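Local coordinates for protein 2-c-methyl-d-erythritol 4-phosphate cytidylyltransferase (Streptococcus pneumoniae, PDB 2VSH) that transfers the cytidylyl group of CTP to D-ribitol 5-phosphate, making the CDP-activated ribitol used for teichoic acid precursors, at residues Ile47-Val52 with Asp98-Leu103; His61-Val66 with Ile77-Gly82; Asn92-Ile97 with Phe174-Phe179; Gln125-Leu130 with Gln169-Phe174. One frame throughout, in Å; residues are numbered along the deposited sequence.

Interaction 1 of 4, residues Ile47-Val52 with Asp98-Leu103; sequences IEKIVV and DAYRPL. With CA (calcium ion), chain C.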
loop_
_atom_site.group_PDB
_atom_site.type_symbol
_atom_site.label_atom_id
_atom_site.label_comp_id
_atom_site.label_asym_id
_atom_site.label_seq_id
_atom_site.Cartn_x
_atom_site.Cartn_y
_atom_site.Cartn_z
ATOM N N ILE A 47 -5.288 -2.772 -30.880
ATOM C CA ILE A 47 -4.867 -1.396 -30.599
ATOM C C ILE A 47 -4.501 -0.674 -31.896
ATOM O O ILE A 47 -3.634 -1.144 -32.640
ATOM C CB ILE A 47 -3.638 -1.363 -29.628
ATOM C CG1 ILE A 47 -3.977 -1.996 -28.265
ATOM C CG2 ILE A 47 -3.077 0.071 -29.448
ATOM C CD1 ILE A 47 -4.987 -1.236 -27.424
ATOM N N GLU A 48 -5.137 0.466 -32.153
ATOM C CA GLU A 48 -4.850 1.275 -33.338
ATOM C C GLU A 48 -3.519 2.039 -33.210
ATOM O O GLU A 48 -2.624 1.864 -34.032
ATOM C CB GLU A 48 -6.019 2.238 -33.599
ATOM C CG GLU A 48 -5.850 3.158 -34.799
ATOM C CD GLU A 48 -5.866 2.469 -36.164
ATOM O OE1 GLU A 48 -5.752 3.210 -37.172
ATOM O OE2 GLU A 48 -6.000 1.226 -36.261
ATOM N N LYS A 49 -3.395 2.890 -32.196
ATOM C CA LYS A 49 -2.147 3.627 -31.951
ATOM C C LYS A 49 -1.830 3.557 -30.485
ATOM O O LYS A 49 -2.726 3.395 -29.670
ATOM C CB LYS A 49 -2.272 5.107 -32.340
ATOM C CG LYS A 49 -2.406 5.392 -33.818
ATOM C CD LYS A 49 -1.181 4.962 -34.593
ATOM C CE LYS A 49 -1.204 5.506 -36.007
ATOM N NZ LYS A 49 -0.480 4.594 -36.926
ATOM N N ILE A 50 -0.552 3.738 -30.158
ATOM C CA ILE A 50 -0.097 3.855 -28.784
ATOM C C ILE A 50 0.355 5.291 -28.574
ATOM O O ILE A 50 1.333 5.737 -29.172
ATOM C CB ILE A 50 1.068 2.873 -28.489
ATOM C CG1 ILE A 50 0.560 1.440 -28.650
ATOM C CG2 ILE A 50 1.578 3.089 -27.077
ATOM C CD1 ILE A 50 1.651 0.439 -28.979
ATOM N N VAL A 51 -0.410 6.024 -27.775
ATOM C CA VAL A 51 -0.210 7.459 -27.634
ATOM C C VAL A 51 0.417 7.685 -26.266
ATOM O O VAL A 51 -0.155 7.303 -25.245
ATOM C CB VAL A 51 -1.535 8.262 -27.772
ATOM C CG1 VAL A 51 -1.249 9.757 -27.794
ATOM C CG2 VAL A 51 -2.304 7.834 -29.035
ATOM N N VAL A 52 1.613 8.265 -26.269
ATOM C CA VAL A 52 2.398 8.442 -25.047
ATOM C C VAL A 52 2.488 9.924 -24.666
ATOM O O VAL A 52 3.014 10.742 -25.423
ATOM C CB VAL A 52 3.836 7.880 -25.206
ATOM C CG1 VAL A 52 4.496 7.698 -23.831
ATOM C CG2 VAL A 52 3.831 6.550 -25.972
ATOM N N ASP A 98 -7.558 12.466 -31.412
ATOM C CA ASP A 98 -8.558 13.157 -32.243
ATOM C C ASP A 98 -7.895 13.767 -33.485
ATOM O O ASP A 98 -8.481 13.793 -34.555
ATOM C CB ASP A 98 -9.263 14.226 -31.390
ATOM C CG ASP A 98 -10.485 14.817 -32.046
ATOM O OD1 ASP A 98 -11.320 14.076 -32.617
ATOM O OD2 ASP A 98 -10.651 16.053 -31.950
ATOM N N ALA A 99 -6.659 14.239 -33.337
ATOM C CA ALA A 99 -5.909 14.819 -34.457
ATOM C C ALA A 99 -5.472 13.731 -35.456
ATOM O O ALA A 99 -5.432 13.982 -36.664
ATOM C CB ALA A 99 -4.703 15.597 -33.951
ATOM N N TYR A 100 -5.171 12.534 -34.947
ATOM C CA TYR A 100 -4.863 11.377 -35.790
ATOM C C TYR A 100 -6.089 10.969 -36.630
ATOM O O TYR A 100 -6.008 10.887 -37.864
ATOM C CB TYR A 100 -4.321 10.185 -34.942
ATOM C CG TYR A 100 -4.357 8.871 -35.709
ATOM C CD1 TYR A 100 -3.547 8.681 -36.835
ATOM C CD2 TYR A 100 -5.228 7.843 -35.338
ATOM C CE1 TYR A 100 -3.607 7.501 -37.577
ATOM C CE2 TYR A 100 -5.294 6.652 -36.074
ATOM C CZ TYR A 100 -4.479 6.490 -37.188
ATOM O OH TYR A 100 -4.528 5.325 -37.929
ATOM N N ARG A 101 -7.220 10.714 -35.965
ATOM C CA ARG A 101 -8.494 10.380 -36.655
ATOM C C ARG A 101 -9.640 10.932 -35.814
ATOM O O ARG A 101 -9.770 10.546 -34.648
ATOM C CB ARG A 101 -8.666 8.856 -36.807
ATOM C CG ARG A 101 -9.786 8.426 -37.786
ATOM C CD ARG A 101 -9.269 8.435 -39.201
ATOM N NE ARG A 101 -10.221 7.993 -40.218
ATOM C CZ ARG A 101 -9.907 7.874 -41.504
ATOM N NH1 ARG A 101 -8.665 8.146 -41.909
ATOM N NH2 ARG A 101 -10.820 7.475 -42.385
ATOM N N PRO A 102 -10.461 11.843 -36.389
ATOM C CA PRO A 102 -11.511 12.487 -35.586
ATOM C C PRO A 102 -12.323 11.475 -34.768
ATOM O O PRO A 102 -12.788 10.473 -35.297
ATOM C CB PRO A 102 -12.367 13.194 -36.630
ATOM C CG PRO A 102 -11.385 13.513 -37.748
ATOM C CD PRO A 102 -10.465 12.320 -37.789
ATOM N N LEU A 103 -12.461 11.745 -33.479
ATOM C CA LEU A 103 -13.116 10.837 -32.540
ATOM C C LEU A 103 -14.577 10.617 -32.848
ATOM O O LEU A 103 -15.264 11.534 -33.303
ATOM C CB LEU A 103 -13.040 11.397 -31.117
ATOM C CG LEU A 103 -11.734 11.474 -30.343
ATOM C CD1 LEU A 103 -11.988 12.385 -29.157
ATOM C CD2 LEU A 103 -11.233 10.087 -29.881
HETATM CA CA CA C . -12.981 16.079 -32.809
HETATM O O HOH W 1 -13.664 15.275 -30.599
HETATM O O HOH W 2 -12.096 16.424 -35.078
#

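Interaction 2 of 4, residues His61-Val66 with Ile77-Gly82; sequences HAEDLV and IIITKG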
loop_
_atom_site.group_PDB
_atom_site.type_symbol
_atom_site.label_atom_id
_atom_site.label_comp_id
_atom_site.label_asym_id
_atom_site.label_seq_id
_atom_site.Cartn_x
_atom_site.Cartn_y
_atom_site.Cartn_z
ATOM N N HIS A 61 13.331 13.273 -26.494
ATOM C CA HIS A 61 14.039 12.168 -25.858
ATOM C C HIS A 61 13.226 10.876 -25.983
ATOM O O HIS A 61 13.754 9.845 -26.403
ATOM C CB HIS A 61 14.363 12.472 -24.395
ATOM C CG HIS A 61 14.999 11.326 -23.681
ATOM N ND1 HIS A 61 16.320 10.983 -23.856
ATOM C CD2 HIS A 61 14.483 10.416 -22.823
ATOM C CE1 HIS A 61 16.597 9.919 -23.122
ATOM N NE2 HIS A 61 15.498 9.553 -22.485
ATOM N N ALA A 62 11.946 10.936 -25.631
ATOM C CA ALA A 62 11.038 9.811 -25.839
ATOM C C ALA A 62 11.026 9.323 -27.299
ATOM O O ALA A 62 10.957 8.127 -27.536
ATOM C CB ALA A 62 9.623 10.158 -25.370
ATOM N N GLU A 63 11.080 10.251 -28.257
ATOM C CA GLU A 63 11.147 9.904 -29.684
ATOM C C GLU A 63 12.465 9.207 -30.053
ATOM O O GLU A 63 12.462 8.262 -30.846
ATOM C CB GLU A 63 10.888 11.135 -30.573
ATOM C CG GLU A 63 9.476 11.694 -30.394
ATOM C CD GLU A 63 9.178 12.944 -31.206
ATOM O OE1 GLU A 63 10.058 13.827 -31.341
ATOM O OE2 GLU A 63 8.027 13.043 -31.704
ATOM N N ASP A 64 13.580 9.656 -29.471
ATOM C CA ASP A 64 14.862 8.969 -29.632
ATOM C C ASP A 64 14.771 7.509 -29.154
ATOM O O ASP A 64 15.245 6.595 -29.833
ATOM C CB ASP A 64 15.996 9.689 -28.865
ATOM C CG ASP A 64 16.386 11.029 -29.482
ATOM O OD1 ASP A 64 15.891 11.354 -30.578
ATOM O OD2 ASP A 64 17.207 11.762 -28.864
ATOM N N LEU A 65 14.166 7.305 -27.987
ATOM C CA LEU A 65 14.022 5.969 -27.394
ATOM C C LEU A 65 13.229 5.008 -28.296
ATOM O O LEU A 65 13.607 3.842 -28.464
ATOM C CB LEU A 65 13.356 6.076 -26.024
ATOM C CG LEU A 65 14.160 6.075 -24.716
ATOM C CD1 LEU A 65 15.651 6.455 -24.830
ATOM C CD2 LEU A 65 13.445 6.904 -23.662
ATOM N N VAL A 66 12.140 5.510 -28.870
ATOM C CA VAL A 66 11.341 4.760 -29.856
ATOM C C VAL A 66 12.166 4.421 -31.096
ATOM O O VAL A 66 12.175 3.269 -31.542
ATOM C CB VAL A 66 10.056 5.522 -30.246
ATOM C CG1 VAL A 66 9.347 4.855 -31.445
ATOM C CG2 VAL A 66 9.129 5.623 -29.051
ATOM N N ILE A 77 3.317 4.425 -32.843
ATOM C CA ILE A 77 3.506 5.172 -31.606
ATOM C C ILE A 77 3.456 6.671 -31.877
ATOM O O ILE A 77 4.088 7.147 -32.813
ATOM C CB ILE A 77 4.828 4.786 -30.910
ATOM C CG1 ILE A 77 4.800 3.289 -30.557
ATOM C CG2 ILE A 77 5.053 5.656 -29.659
ATOM C CD1 ILE A 77 6.148 2.632 -30.377
ATOM N N ILE A 78 2.671 7.390 -31.074
ATOM C CA ILE A 78 2.605 8.852 -31.121
ATOM C C ILE A 78 3.076 9.375 -29.770
ATOM O O ILE A 78 2.477 9.066 -28.743
ATOM C CB ILE A 78 1.163 9.378 -31.460
ATOM C CG1 ILE A 78 0.765 8.986 -32.890
ATOM C CG2 ILE A 78 1.074 10.890 -31.291
ATOM C CD1 ILE A 78 -0.755 9.107 -33.197
ATOM N N ILE A 79 4.182 10.119 -29.781
ATOM C CA ILE A 79 4.622 10.881 -28.608
ATOM C C ILE A 79 3.967 12.262 -28.617
ATOM O O ILE A 79 4.025 12.978 -29.621
ATOM C CB ILE A 79 6.172 11.038 -28.547
ATOM C CG1 ILE A 79 6.877 9.682 -28.732
ATOM C CG2 ILE A 79 6.603 11.698 -27.218
ATOM C CD1 ILE A 79 6.597 8.630 -27.622
ATOM N N THR A 80 3.344 12.636 -27.503
ATOM C CA THR A 80 2.722 13.963 -27.392
ATOM C C THR A 80 3.011 14.603 -26.035
ATOM O O THR A 80 3.383 13.911 -25.082
ATOM C CB THR A 80 1.194 13.934 -27.722
ATOM O OG1 THR A 80 0.722 15.266 -27.975
ATOM C CG2 THR A 80 0.374 13.283 -26.595
ATOM N N LYS A 81 2.887 15.925 -25.971
ATOM C CA LYS A 81 3.098 16.657 -24.735
ATOM C C LYS A 81 2.007 16.349 -23.715
ATOM O O LYS A 81 0.825 16.557 -23.983
ATOM C CB LYS A 81 3.166 18.161 -25.008
ATOM C CG LYS A 81 3.585 18.985 -23.812
ATOM C CD LYS A 81 3.724 20.451 -24.177
ATOM C CE LYS A 81 3.894 21.295 -22.919
ATOM N NZ LYS A 81 4.123 22.737 -23.218
ATOM N N GLY A 82 2.419 15.827 -22.561
ATOM C CA GLY A 82 1.512 15.610 -21.441
ATOM C C GLY A 82 1.217 16.910 -20.695
ATOM O O GLY A 82 1.578 18.003 -21.142
HETATM O O HOH W 3 5.709 10.504 -32.127
#

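Interaction 3 of 4, residues Asn92-Ile97 with Phe174-Phe179; sequences NIIEAI and FRCKDF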
loop_
_atom_site.group_PDB
_atom_site.type_symbol
_atom_site.label_atom_id
_atom_site.label_comp_id
_atom_site.label_asym_id
_atom_site.label_seq_id
_atom_site.Cartn_x
_atom_site.Cartn_y
_atom_site.Cartn_z
ATOM N N ASN A 92 -4.777 15.547 -23.049
ATOM C CA ASN A 92 -3.787 15.808 -24.091
ATOM C C ASN A 92 -3.642 14.624 -25.036
ATOM O O ASN A 92 -3.570 14.803 -26.260
ATOM C CB ASN A 92 -2.440 16.146 -23.465
ATOM C CG ASN A 92 -2.363 17.563 -22.998
ATOM O OD1 ASN A 92 -3.353 18.283 -22.996
ATOM N ND2 ASN A 92 -1.183 17.983 -22.603
ATOM N N ILE A 93 -3.626 13.426 -24.457
ATOM C CA ILE A 93 -3.605 12.162 -25.208
ATOM C C ILE A 93 -4.828 12.044 -26.127
ATOM O O ILE A 93 -4.691 11.720 -27.319
ATOM C CB ILE A 93 -3.443 10.936 -24.241
ATOM C CG1 ILE A 93 -1.990 10.869 -23.748
ATOM C CG2 ILE A 93 -3.824 9.605 -24.923
ATOM C CD1 ILE A 93 -1.749 9.972 -22.516
ATOM N N ILE A 94 -6.009 12.340 -25.576
ATOM C CA ILE A 94 -7.251 12.230 -26.333
ATOM C C ILE A 94 -7.239 13.232 -27.495
ATOM O O ILE A 94 -7.679 12.909 -28.604
ATOM C CB ILE A 94 -8.479 12.397 -25.417
ATOM C CG1 ILE A 94 -8.604 11.185 -24.477
ATOM C CG2 ILE A 94 -9.759 12.598 -26.236
ATOM C CD1 ILE A 94 -9.617 11.356 -23.358
ATOM N N GLU A 95 -6.704 14.427 -27.244
ATOM C CA GLU A 95 -6.569 15.448 -28.288
ATOM C C GLU A 95 -5.671 14.974 -29.435
ATOM O O GLU A 95 -6.003 15.175 -30.607
ATOM C CB GLU A 95 -6.087 16.786 -27.703
ATOM C CG GLU A 95 -7.174 17.499 -26.898
ATOM C CD GLU A 95 -6.703 18.775 -26.224
ATOM O OE1 GLU A 95 -7.559 19.626 -25.962
ATOM O OE2 GLU A 95 -5.487 18.936 -25.953
ATOM N N ALA A 96 -4.544 14.351 -29.093
ATOM C CA ALA A 96 -3.615 13.780 -30.081
ATOM C C ALA A 96 -4.283 12.663 -30.897
ATOM O O ALA A 96 -4.115 12.579 -32.113
ATOM C CB ALA A 96 -2.364 13.255 -29.388
ATOM N N ILE A 97 -5.042 11.816 -30.210
ATOM C CA ILE A 97 -5.863 10.799 -30.861
ATOM C C ILE A 97 -6.852 11.420 -31.856
ATOM O O ILE A 97 -6.967 10.960 -33.005
ATOM C CB ILE A 97 -6.647 9.972 -29.817
ATOM C CG1 ILE A 97 -5.705 9.065 -29.024
ATOM C CG2 ILE A 97 -7.753 9.147 -30.498
ATOM C CD1 ILE A 97 -6.351 8.392 -27.812
ATOM N N PHE A 174 -11.876 3.744 -20.900
ATOM C CA PHE A 174 -13.117 4.469 -21.102
ATOM C C PHE A 174 -13.188 5.081 -22.503
ATOM O O PHE A 174 -12.179 5.200 -23.186
ATOM C CB PHE A 174 -13.284 5.557 -20.004
ATOM C CG PHE A 174 -12.016 6.298 -19.672
ATOM C CD1 PHE A 174 -11.475 7.219 -20.561
ATOM C CD2 PHE A 174 -11.363 6.077 -18.464
ATOM C CE1 PHE A 174 -10.290 7.890 -20.252
ATOM C CE2 PHE A 174 -10.192 6.749 -18.151
ATOM C CZ PHE A 174 -9.652 7.653 -19.051
ATOM N N ARG A 175 -14.388 5.482 -22.914
ATOM C CA ARG A 175 -14.575 6.170 -24.196
ATOM C C ARG A 175 -13.945 7.544 -24.093
ATOM O O ARG A 175 -14.113 8.237 -23.085
ATOM C CB ARG A 175 -16.060 6.255 -24.551
ATOM C CG ARG A 175 -16.644 4.915 -24.998
ATOM C CD ARG A 175 -18.148 4.787 -24.774
ATOM N NE ARG A 175 -18.494 3.371 -24.897
ATOM C CZ ARG A 175 -18.481 2.479 -23.903
ATOM N NH1 ARG A 175 -18.180 2.826 -22.658
ATOM N NH2 ARG A 175 -18.776 1.220 -24.161
ATOM N N CYS A 176 -13.162 7.904 -25.107
ATOM C CA CYS A 176 -12.454 9.185 -25.145
ATOM C C CYS A 176 -13.408 10.362 -24.970
ATOM O O CYS A 176 -13.131 11.244 -24.176
ATOM C CB CYS A 176 -11.727 9.340 -26.480
ATOM S SG CYS A 176 -10.421 8.120 -26.788
ATOM N N LYS A 177 -14.519 10.362 -25.721
ATOM C CA LYS A 177 -15.531 11.429 -25.656
ATOM C C LYS A 177 -16.117 11.539 -24.256
ATOM O O LYS A 177 -16.277 12.659 -23.739
ATOM C CB LYS A 177 -16.654 11.197 -26.682
ATOM C CG LYS A 177 -17.617 12.381 -26.887
ATOM C CD LYS A 177 -18.821 11.977 -27.754
ATOM C CE LYS A 177 -19.834 13.129 -27.989
ATOM N NZ LYS A 177 -20.484 13.680 -26.756
ATOM N N ASP A 178 -16.403 10.383 -23.639
ATOM C CA ASP A 178 -16.945 10.336 -22.289
ATOM C C ASP A 178 -16.026 11.017 -21.280
ATOM O O ASP A 178 -16.494 11.824 -20.470
ATOM C CB ASP A 178 -17.219 8.903 -21.843
ATOM C CG ASP A 178 -18.506 8.342 -22.424
ATOM O OD1 ASP A 178 -19.131 9.013 -23.283
ATOM O OD2 ASP A 178 -18.879 7.230 -22.019
ATOM N N PHE A 179 -14.731 10.706 -21.323
ATOM C CA PHE A 179 -13.786 11.385 -20.440
ATOM C C PHE A 179 -13.770 12.894 -20.693
ATOM O O PHE A 179 -13.781 13.674 -19.744
ATOM C CB PHE A 179 -12.369 10.819 -20.574
ATOM C CG PHE A 179 -11.350 11.561 -19.758
ATOM C CD1 PHE A 179 -10.704 12.682 -20.283
ATOM C CD2 PHE A 179 -11.049 11.155 -18.456
ATOM C CE1 PHE A 179 -9.760 13.379 -19.538
ATOM C CE2 PHE A 179 -10.104 11.846 -17.699
ATOM C CZ PHE A 179 -9.466 12.963 -18.235
#

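Interaction 4 of 4, residues Gln125-Leu130 with Gln169-Phe174; sequences QDNIQL and QTPQTF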
loop_
_atom_site.group_PDB
_atom_site.type_symbol
_atom_site.label_atom_id
_atom_site.label_comp_id
_atom_site.label_asym_id
_atom_site.label_seq_id
_atom_site.Cartn_x
_atom_site.Cartn_y
_atom_site.Cartn_z
ATOM N N GLN A 125 -6.559 -6.919 -22.521
ATOM C CA GLN A 125 -7.707 -7.525 -23.157
ATOM C C GLN A 125 -8.975 -7.493 -22.287
ATOM O O GLN A 125 -10.050 -7.203 -22.787
ATOM C CB GLN A 125 -7.359 -8.940 -23.629
ATOM C CG GLN A 125 -6.486 -8.912 -24.897
ATOM C CD GLN A 125 -5.941 -10.266 -25.285
ATOM O OE1 GLN A 125 -6.289 -11.293 -24.696
ATOM N NE2 GLN A 125 -5.049 -10.273 -26.277
ATOM N N ASP A 126 -8.842 -7.802 -21.002
ATOM C CA ASP A 126 -9.951 -7.670 -20.041
ATOM C C ASP A 126 -10.536 -6.270 -19.965
ATOM O O ASP A 126 -11.754 -6.114 -19.925
ATOM C CB ASP A 126 -9.516 -8.100 -18.641
ATOM C CG ASP A 126 -9.431 -9.589 -18.503
ATOM O OD1 ASP A 126 -9.627 -10.290 -19.523
ATOM O OD2 ASP A 126 -9.173 -10.065 -17.373
ATOM N N ASN A 127 -9.657 -5.270 -19.933
ATOM C CA ASN A 127 -10.039 -3.865 -19.949
ATOM C C ASN A 127 -10.848 -3.490 -21.161
ATOM O O ASN A 127 -11.880 -2.826 -21.053
ATOM C CB ASN A 127 -8.788 -2.972 -19.856
ATOM C CG ASN A 127 -8.497 -2.559 -18.441
ATOM O OD1 ASN A 127 -8.810 -1.441 -18.044
ATOM N ND2 ASN A 127 -7.932 -3.473 -17.654
ATOM N N ILE A 128 -10.379 -3.932 -22.326
ATOM C CA ILE A 128 -11.089 -3.673 -23.573
ATOM C C ILE A 128 -12.463 -4.353 -23.559
ATOM O O ILE A 128 -13.467 -3.754 -23.947
ATOM C CB ILE A 128 -10.247 -4.116 -24.804
ATOM C CG1 ILE A 128 -9.027 -3.180 -24.967
ATOM C CG2 ILE A 128 -11.108 -4.137 -26.074
ATOM C CD1 ILE A 128 -7.866 -3.792 -25.794
ATOM N N GLN A 129 -12.510 -5.601 -23.105
ATOM C CA GLN A 129 -13.757 -6.354 -23.115
ATOM C C GLN A 129 -14.802 -5.754 -22.162
ATOM O O GLN A 129 -15.953 -5.553 -22.549
ATOM C CB GLN A 129 -13.497 -7.821 -22.765
ATOM C CG GLN A 129 -14.760 -8.682 -22.763
ATOM C CD GLN A 129 -14.545 -10.045 -22.118
ATOM O OE1 GLN A 129 -13.569 -10.254 -21.390
ATOM N NE2 GLN A 129 -15.451 -10.976 -22.385
ATOM N N LEU A 130 -14.388 -5.484 -20.924
ATOM C CA LEU A 130 -15.230 -4.800 -19.929
ATOM C C LEU A 130 -15.729 -3.412 -20.389
ATOM O O LEU A 130 -16.889 -3.050 -20.139
ATOM C CB LEU A 130 -14.485 -4.716 -18.595
ATOM C CG LEU A 130 -14.703 -5.680 -17.414
ATOM C CD1 LEU A 130 -15.651 -6.852 -17.676
ATOM C CD2 LEU A 130 -13.400 -6.157 -16.831
ATOM N N GLN A 169 -4.997 0.082 -9.496
ATOM C CA GLN A 169 -3.857 0.013 -10.386
ATOM C C GLN A 169 -4.243 0.698 -11.683
ATOM O O GLN A 169 -5.220 1.432 -11.720
ATOM C CB GLN A 169 -3.458 -1.440 -10.643
ATOM C CG GLN A 169 -3.191 -2.271 -9.384
ATOM C CD GLN A 169 -2.682 -3.678 -9.712
ATOM O OE1 GLN A 169 -3.066 -4.280 -10.721
ATOM N NE2 GLN A 169 -1.800 -4.194 -8.864
ATOM N N THR A 170 -3.464 0.474 -12.736
ATOM C CA THR A 170 -3.906 0.781 -14.091
ATOM C C THR A 170 -3.708 -0.495 -14.928
ATOM O O THR A 170 -2.956 -1.369 -14.508
ATOM C CB THR A 170 -3.235 2.054 -14.686
ATOM O OG1 THR A 170 -1.871 1.806 -15.052
ATOM C CG2 THR A 170 -3.331 3.255 -13.719
ATOM N N PRO A 171 -4.357 -0.604 -16.110
ATOM C CA PRO A 171 -5.204 0.355 -16.857
ATOM C C PRO A 171 -6.479 0.921 -16.220
ATOM O O PRO A 171 -7.068 0.345 -15.302
ATOM C CB PRO A 171 -5.553 -0.405 -18.151
ATOM C CG PRO A 171 -4.481 -1.384 -18.329
ATOM C CD PRO A 171 -4.135 -1.828 -16.901
ATOM N N GLN A 172 -6.863 2.083 -16.734
ATOM C CA GLN A 172 -8.173 2.663 -16.551
ATOM C C GLN A 172 -8.673 2.974 -17.957
ATOM O O GLN A 172 -8.005 3.676 -18.728
ATOM C CB GLN A 172 -8.093 3.922 -15.687
ATOM C CG GLN A 172 -7.509 3.657 -14.315
ATOM C CD GLN A 172 -7.483 4.874 -13.392
ATOM O OE1 GLN A 172 -7.714 4.745 -12.195
ATOM N NE2 GLN A 172 -7.186 6.048 -13.941
ATOM N N THR A 173 -9.840 2.431 -18.291
ATOM C CA THR A 173 -10.295 2.362 -19.678
ATOM C C THR A 173 -11.695 2.960 -19.839
ATOM O O THR A 173 -12.586 2.730 -19.022
ATOM C CB THR A 173 -10.254 0.887 -20.178
ATOM O OG1 THR A 173 -8.910 0.404 -20.055
ATOM C CG2 THR A 173 -10.715 0.757 -21.638
ATOM N N PHE A 174 -11.876 3.744 -20.900
ATOM C CA PHE A 174 -13.117 4.469 -21.102
ATOM C C PHE A 174 -13.188 5.081 -22.503
ATOM O O PHE A 174 -12.179 5.200 -23.186
ATOM C CB PHE A 174 -13.284 5.557 -20.004
ATOM C CG PHE A 174 -12.016 6.298 -19.672
ATOM C CD1 PHE A 174 -11.475 7.219 -20.561
ATOM C CD2 PHE A 174 -11.363 6.077 -18.464
ATOM C CE1 PHE A 174 -10.290 7.890 -20.252
ATOM C CE2 PHE A 174 -10.192 6.749 -18.151
ATOM C CZ PHE A 174 -9.652 7.653 -19.051
#

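Interaction 1 of 4, residues Ile47-Val52 with Asp98-Leu103
On the surface of the Rossmann-like alpha/beta fold, where the end of helix 86-100 meets the residues leading into strand 50-54, Tyr100 lies against Glu48 and Lys49. Its hydroxyl OH donates a hydrogen bond of 2.6 Å to Glu48 OE1, which sits at the ring's edge and is met on its anti side, 22° out of the carboxylate plane. Glu48 reaches there because its CG stands anti to the backbone N (chi1 179°) and the chain bends at chi2. The aliphatic part of Lys49 covers one ring face: CE lies 3.9 Å from the centroid of the Tyr100 ring, a CH-pi contact, while NZ bonds to Glu75 O. Tyrosine suits this surface position, giving lysine methylenes a flat face and glutamate a donor. Two residues earlier, Asp98 chelates a calcium ion through OD1 (2.6 Å) and OD2; OD1 accepts a hydrogen bond from the backbone N of Leu103, at 2.7 Å. The contact ties a helix end to the strand beneath it in this GT-A alpha/beta fold.

Interaction 2 of 4, residues His61-Val66 with Ile77-Gly82
Apolar contacts dominate where helix 59-69 lies on edge strand 77-81; over residues 61-66 and 77-81 the two run nearly antiparallel (167°), axes 9.0 Å apart. Ile79 is central. Its CG2 meets Ala62 CB at 3.9 Å, its CD1 approaches Val66 CG2 at 4.2 Å, and its CG1 lies 3.7 Å from Glu63 CG. Ile79 holds CG1 anti to the carbonyl carbon and CG2 anti to the backbone N (chi1 -50°), which sets these branches against Glu63 and Ala62, and chi2 of -64° turns CD1 toward Val66. The small methyl of Ala62 lets the helix come close, whereas the branched Val66 fills the wider gap further along. Val66 and Ile77 reach toward each other tip to tip, CG1 to CD1 at 4.0 Å. Alternating along the strand, Ile77 and Ile79 face the helix, while Ile78 and Thr80 turn to helix 86-100 on the other face.

The polar contribution is slight and goes through a water. That water accepts a hydrogen bond from the backbone N of Ile79 at 2.8 Å and donates a weak one to Glu63 OE2. Glutamate fits this exposed margin, since its methylenes pack on Ile79 while the carboxylate stays with water. Strand 50-54 precedes the helix and pairs in parallel with 77-81, making this the helix-on-strand packing of a beta-alpha-beta crossover.

Interaction 3 of 4, residues Asn92-Ile97 with Phe174-Phe179
In the conformer described, one of two modelled, Ile94 carries its CG1 anti to the carbonyl carbon (chi1 -69°), and with chi2 at 169° the extended branch sends CD1 outward from helix 86-100; Phe179 places its CG anti to the backbone N (chi1 176°), which swings the ring toward that methyl. The contact joins two elements of the Rossmann-like GT-A fold: a helix packed on the central sheet, and the junction where strand 165-175 passes into helix 176-184, with Arg175 at the N-cap position. Ile94 does most of the touching. Its CG2 rests against Cys176 CB at 3.8 Å, and its CD1 comes within 3.6 Å of the backbone O of Cys176. Cysteine is compact enough for the CA atoms of Ile94 and Cys176 to sit 6.1 Å apart. One turn further on, Ile97 extends CD1 to within 4.2 Å of Cys176 SG. Leu103 touches all three residues, so the sulfur lies among apolar side chains. The Phe179 side chain is about 4 Å from that of Asn87, a position assigned to the CTP site, and its ring meets that of Tyr183. Toward Ile94 the ring is approached obliquely, with CD1 of Ile94 3.5 Å from CD1 of Phe179.

Interaction 4 of 4, residues Gln125-Leu130 with Gln169-Phe174
Asn127 meets strand 171-174 with its side-chain amide, the point where helix 121-133 touches that strand. Its OD1 accepts a hydrogen bond from Thr173 OG1 at 2.7 Å; the C=O...donor angle is 113°, and the hydroxyl is tilted 25° from the carbonyl plane. Thr173 presents OG1 because that atom stands anti to the carbonyl carbon. The same OD1 lies 3.4 Å from Pro171 CB, so the proline ring limits one flank of the amide. In the fold this is a helix laid along a strand of the mixed central sheet; for residues 125-130 and 171-174 the N-to-C directions are 26° apart and the axes 8.3 Å distant. The buried amide suits asparagine, as both ends find partners: ND2 bonds to Thr139 OG1 on the neighbouring strand and to Met123 O in the preceding helical turn. The backbone of Asn127 also takes part, its O lying 3.8 Å from Thr173 CG2. Pro171 follows a cis peptide bond just after the chain turns a corner at Thr170.

In the fold
All four contacts bear on the seven-stranded mixed sheet of the Rossmann-like GT-A fold. Interactions 1 and 2 lie 14 Å apart between centres and meet through the parallel pairing of strands 50-54 and 77-81; interaction 2 falls within the chain span that interaction 1 brackets. Interactions 1 and 3 are 9 Å apart and share helix 86-100, with Leu103 and Val51 packing on residues of interaction 3. Strand 165-175 links interactions 3 and 4; interaction 4 lies along the chain between the segments of interaction 3, its last residue, Phe174, being common to both. Interactions 2 and 4, 23 Å apart, do not touch. Helices thus lie on both faces of the sheet, whose strand 3-9 carries part of the CTP site.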